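Local atomic coordinates of Non-ribosomal peptide synthetase (Streptomyces halstedii, PDB entry 3WVN), a protein that belongs to the non-ribosomal peptide synthetases and has the fold of the AMP-binding (ANL) superfamily, here with aspartic acid bound. Residues Ser223-Val228 and Cys345-Ile350. Numbering follows the deposited sequence.
Sequences SSINAV and CKRISI. With ASP (aspartic acid), chain C.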
ATOM      1  N   SER A 223      -0.988 -11.178  -2.316  1.00 24.48           N
ATOM      2  CA  SER A 223      -0.744 -12.599  -2.064  1.00 24.96           C
ATOM      3  C   SER A 223       0.603 -13.077  -2.667  1.00 26.26           C
ATOM      4  O   SER A 223       1.299 -13.916  -2.081  1.00 24.63           O
ATOM      5  CB  SER A 223      -1.897 -13.464  -2.626  1.00 26.54           C
ATOM      6  OG  SER A 223      -1.773 -13.653  -4.050  1.00 27.08           O
ATOM      7  N   SER A 224       0.950 -12.527  -3.844  1.00 27.67           N
ATOM      8  CA  SER A 224       2.193 -12.833  -4.536  1.00 26.44           C
ATOM      9  C   SER A 224       3.392 -12.231  -3.781  1.00 25.94           C
ATOM     10  O   SER A 224       4.411 -12.893  -3.578  1.00 26.95           O
ATOM     11  CB  SER A 224       2.152 -12.285  -5.945  1.00 26.39           C
ATOM     12  OG  SER A 224       3.342 -12.589  -6.663  1.00 27.47           O
ATOM     13  N   ILE A 225       3.288 -10.979  -3.370  1.00 25.53           N
ATOM     14  CA  ILE A 225       4.354 -10.379  -2.548  1.00 24.45           C
ATOM     15  C   ILE A 225       4.565 -11.232  -1.335  1.00 23.64           C
ATOM     16  O   ILE A 225       5.702 -11.536  -0.937  1.00 23.01           O
ATOM     17  CB  ILE A 225       4.020  -8.947  -2.121  1.00 24.11           C
ATOM     18  CG1 ILE A 225       4.131  -8.028  -3.325  1.00 25.51           C
ATOM     19  CG2 ILE A 225       4.958  -8.474  -0.998  1.00 24.69           C
ATOM     20  CD1 ILE A 225       3.386  -6.680  -3.158  1.00 25.66           C
ATOM     21  N   ASN A 226       3.448 -11.575  -0.681  1.00 24.58           N
ATOM     22  CA  ASN A 226       3.545 -12.309   0.585  1.00 25.22           C
ATOM     23  C   ASN A 226       4.098 -13.713   0.395  1.00 24.14           C
ATOM     24  O   ASN A 226       4.811 -14.220   1.243  1.00 25.49           O
ATOM     25  CB  ASN A 226       2.199 -12.395   1.297  1.00 25.23           C
ATOM     26  CG  ASN A 226       2.356 -12.884   2.699  1.00 25.36           C
ATOM     27  OD1 ASN A 226       3.168 -12.364   3.504  1.00 26.75           O
ATOM     28  ND2 ASN A 226       1.643 -13.930   3.004  1.00 26.87           N
ATOM     29  N   ALA A 227       3.805 -14.341  -0.718  1.00 24.74           N
ATOM     30  CA  ALA A 227       4.430 -15.667  -0.971  1.00 26.81           C
ATOM     31  C   ALA A 227       5.965 -15.569  -0.966  1.00 27.98           C
ATOM     32  O   ALA A 227       6.623 -16.542  -0.704  1.00 28.94           O
ATOM     33  CB  ALA A 227       3.975 -16.231  -2.273  1.00 27.83           C
ATOM     34  N   VAL A 228       6.549 -14.403  -1.246  1.00 26.78           N
ATOM     35  CA  VAL A 228       7.981 -14.283  -1.137  1.00 25.76           C
ATOM     36  C   VAL A 228       8.434 -13.821   0.272  1.00 26.32           C
ATOM     37  O   VAL A 228       9.425 -14.311   0.787  1.00 25.63           O
ATOM     38  CB  VAL A 228       8.542 -13.368  -2.233  1.00 25.37           C
ATOM     39  CG1 VAL A 228      10.066 -13.441  -2.276  1.00 24.72           C
ATOM     40  CG2 VAL A 228       7.979 -13.760  -3.601  1.00 26.27           C
ATOM     41  N   CYS A 345       1.926  -1.812 -11.634  1.00 31.00           N
ATOM     42  CA  CYS A 345       1.618  -3.221 -11.344  1.00 30.31           C
ATOM     43  C   CYS A 345       1.942  -3.582  -9.906  1.00 30.06           C
ATOM     44  O   CYS A 345       2.191  -4.759  -9.610  1.00 30.14           O
ATOM     45  CB  CYS A 345       2.386  -4.139 -12.274  1.00 31.07           C
ATOM     46  SG  CYS A 345       4.174  -4.042 -12.117  1.00 31.93           S
ATOM     47  N   LYS A 346       1.918  -2.567  -9.023  1.00 28.09           N
ATOM     48  CA  LYS A 346       2.362  -2.639  -7.624  1.00 27.97           C
ATOM     49  C   LYS A 346       3.828  -2.952  -7.455  1.00 26.14           C
ATOM     50  O   LYS A 346       4.568  -2.128  -6.965  1.00 26.07           O
ATOM     51  CB  LYS A 346       1.539  -3.627  -6.772  1.00 29.11           C
ATOM     52  CG  LYS A 346       2.120  -3.885  -5.359  1.00 29.92           C
ATOM     53  CD  LYS A 346       2.402  -2.574  -4.560  1.00 29.65           C
ATOM     54  CE  LYS A 346       3.096  -2.911  -3.249  1.00 30.28           C
ATOM     55  NZ  LYS A 346       3.429  -1.747  -2.391  1.00 29.43           N
ATOM     56  N   ARG A 347       4.239  -4.150  -7.822  1.00 26.29           N
ATOM     57  CA  ARG A 347       5.630  -4.560  -7.669  1.00 26.43           C
ATOM     58  C   ARG A 347       6.031  -5.526  -8.772  1.00 27.34           C
ATOM     59  O   ARG A 347       5.189  -6.191  -9.341  1.00 27.84           O
ATOM     60  CB  ARG A 347       5.836  -5.124  -6.288  1.00 26.59           C
ATOM     61  CG  ARG A 347       7.281  -5.472  -5.960  1.00 27.80           C
ATOM     62  CD  ARG A 347       7.447  -5.701  -4.443  1.00 27.14           C
ATOM     63  NE  ARG A 347       7.239  -4.425  -3.808  1.00 26.20           N
ATOM     64  CZ  ARG A 347       6.807  -4.238  -2.572  1.00 26.64           C
ATOM     65  NH1 ARG A 347       6.544  -5.248  -1.763  1.00 27.20           N
ATOM     66  NH2 ARG A 347       6.642  -2.997  -2.134  1.00 27.14           N
ATOM     67  N   ILE A 348       7.312  -5.539  -9.111  1.00 27.88           N
ATOM     68  CA  ILE A 348       7.783  -6.257 -10.268  1.00 28.82           C
ATOM     69  C   ILE A 348       8.698  -7.431  -9.895  1.00 27.71           C
ATOM     70  O   ILE A 348       8.480  -8.558 -10.374  1.00 28.79           O
ATOM     71  CB  ILE A 348       8.513  -5.309 -11.200  1.00 30.11           C
ATOM     72  CG1 ILE A 348       7.502  -4.357 -11.821  1.00 32.05           C
ATOM     73  CG2 ILE A 348       9.251  -6.078 -12.288  1.00 31.58           C
ATOM     74  CD1 ILE A 348       8.149  -3.194 -12.525  1.00 33.20           C
ATOM     75  N   SER A 349       9.663  -7.179  -9.028  1.00 25.14           N
ATOM     76  CA  SER A 349      10.593  -8.218  -8.587  1.00 24.76           C
ATOM     77  C   SER A 349      10.890  -8.072  -7.100  1.00 24.07           C
ATOM     78  O   SER A 349      10.914  -6.965  -6.569  1.00 22.74           O
ATOM     79  CB  SER A 349      11.883  -8.139  -9.379  1.00 24.87           C
ATOM     80  OG  SER A 349      12.588  -6.942  -9.044  1.00 25.27           O
ATOM     81  N   ILE A 350      11.125  -9.221  -6.464  1.00 24.16           N
ATOM     82  CA  ILE A 350      11.636  -9.342  -5.088  1.00 24.46           C
ATOM     83  C   ILE A 350      12.824 -10.321  -5.092  1.00 24.45           C
ATOM     84  O   ILE A 350      12.744 -11.422  -5.681  1.00 24.19           O
ATOM     85  CB  ILE A 350      10.558  -9.876  -4.133  1.00 24.35           C
ATOM     86  CG1 ILE A 350       9.378  -8.878  -4.071  1.00 25.48           C
ATOM     87  CG2 ILE A 350      11.137 -10.081  -2.774  1.00 24.32           C
ATOM     88  CD1 ILE A 350       8.247  -9.369  -3.199  1.00 25.72           C
TER
HETATM   89  N   ASP C 601       5.137   0.497  -5.987  1.00 39.94           N
HETATM   90  CA  ASP C 601       6.568   0.040  -5.769  1.00 39.75           C
HETATM   91  C   ASP C 601       6.700  -1.119  -4.801  1.00 37.61           C
HETATM   92  O   ASP C 601       5.880  -1.221  -3.841  1.00 35.87           O
HETATM   93  CB  ASP C 601       7.454   1.189  -5.289  1.00 39.68           C
HETATM   94  CG  ASP C 601       7.215   2.518  -6.088  1.00 45.43           C
HETATM   95  OD1 ASP C 601       7.762   3.567  -5.659  1.00 48.38           O
HETATM   96  OD2 ASP C 601       6.473   2.514  -7.110  1.00 42.78           O
HETATM   97  OXT ASP C 601       7.652  -1.926  -4.981  1.00 33.78           O
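I225 reaches from helix 215-229 into the angle between K346, R347 and I350; no hydrogen bond joins the two segments, which meet by van der Waals packing. Its CD1 meets K346 CG at 3.8 Å, and its CG2 lies 3.7 Å from R347 NH1, at the edge of the guanidinium and near its plane. The same CG2 is 4.1 Å from I350 CD1; all three side chains cross I225 at roughly a right angle. One helical turn on, V228 runs past I350 in the opposite direction, and V228 CG1 comes within 3.6 Å of I350 CG2.

Polar bonds go instead to the aspartic acid. R347 grips its alpha-carboxylate with two N-H groups: NE gives a nearly straight bond to OXT (2.8 Å, 166°), which lies in the guanidinium plane, while NH2 makes a more bent one to O (134°). The bend at chi3 (-67°) turns the guanidinium toward this carboxylate. K346 NZ also bonds to O (2.9 Å) and forms a salt bridge with D246, while K346 O accepts the ligand amino group. K346 CE lies over one guanidinium face, offset toward its rim, and F247 adds a cation-pi contact to R347.

K346 and R347, just ahead of the classic beta bulge that I348 and S349 form opposite Y340, line the aspartic acid pocket of an ANL-superfamily fold, with helix 215-229 packed behind these two basic side chains.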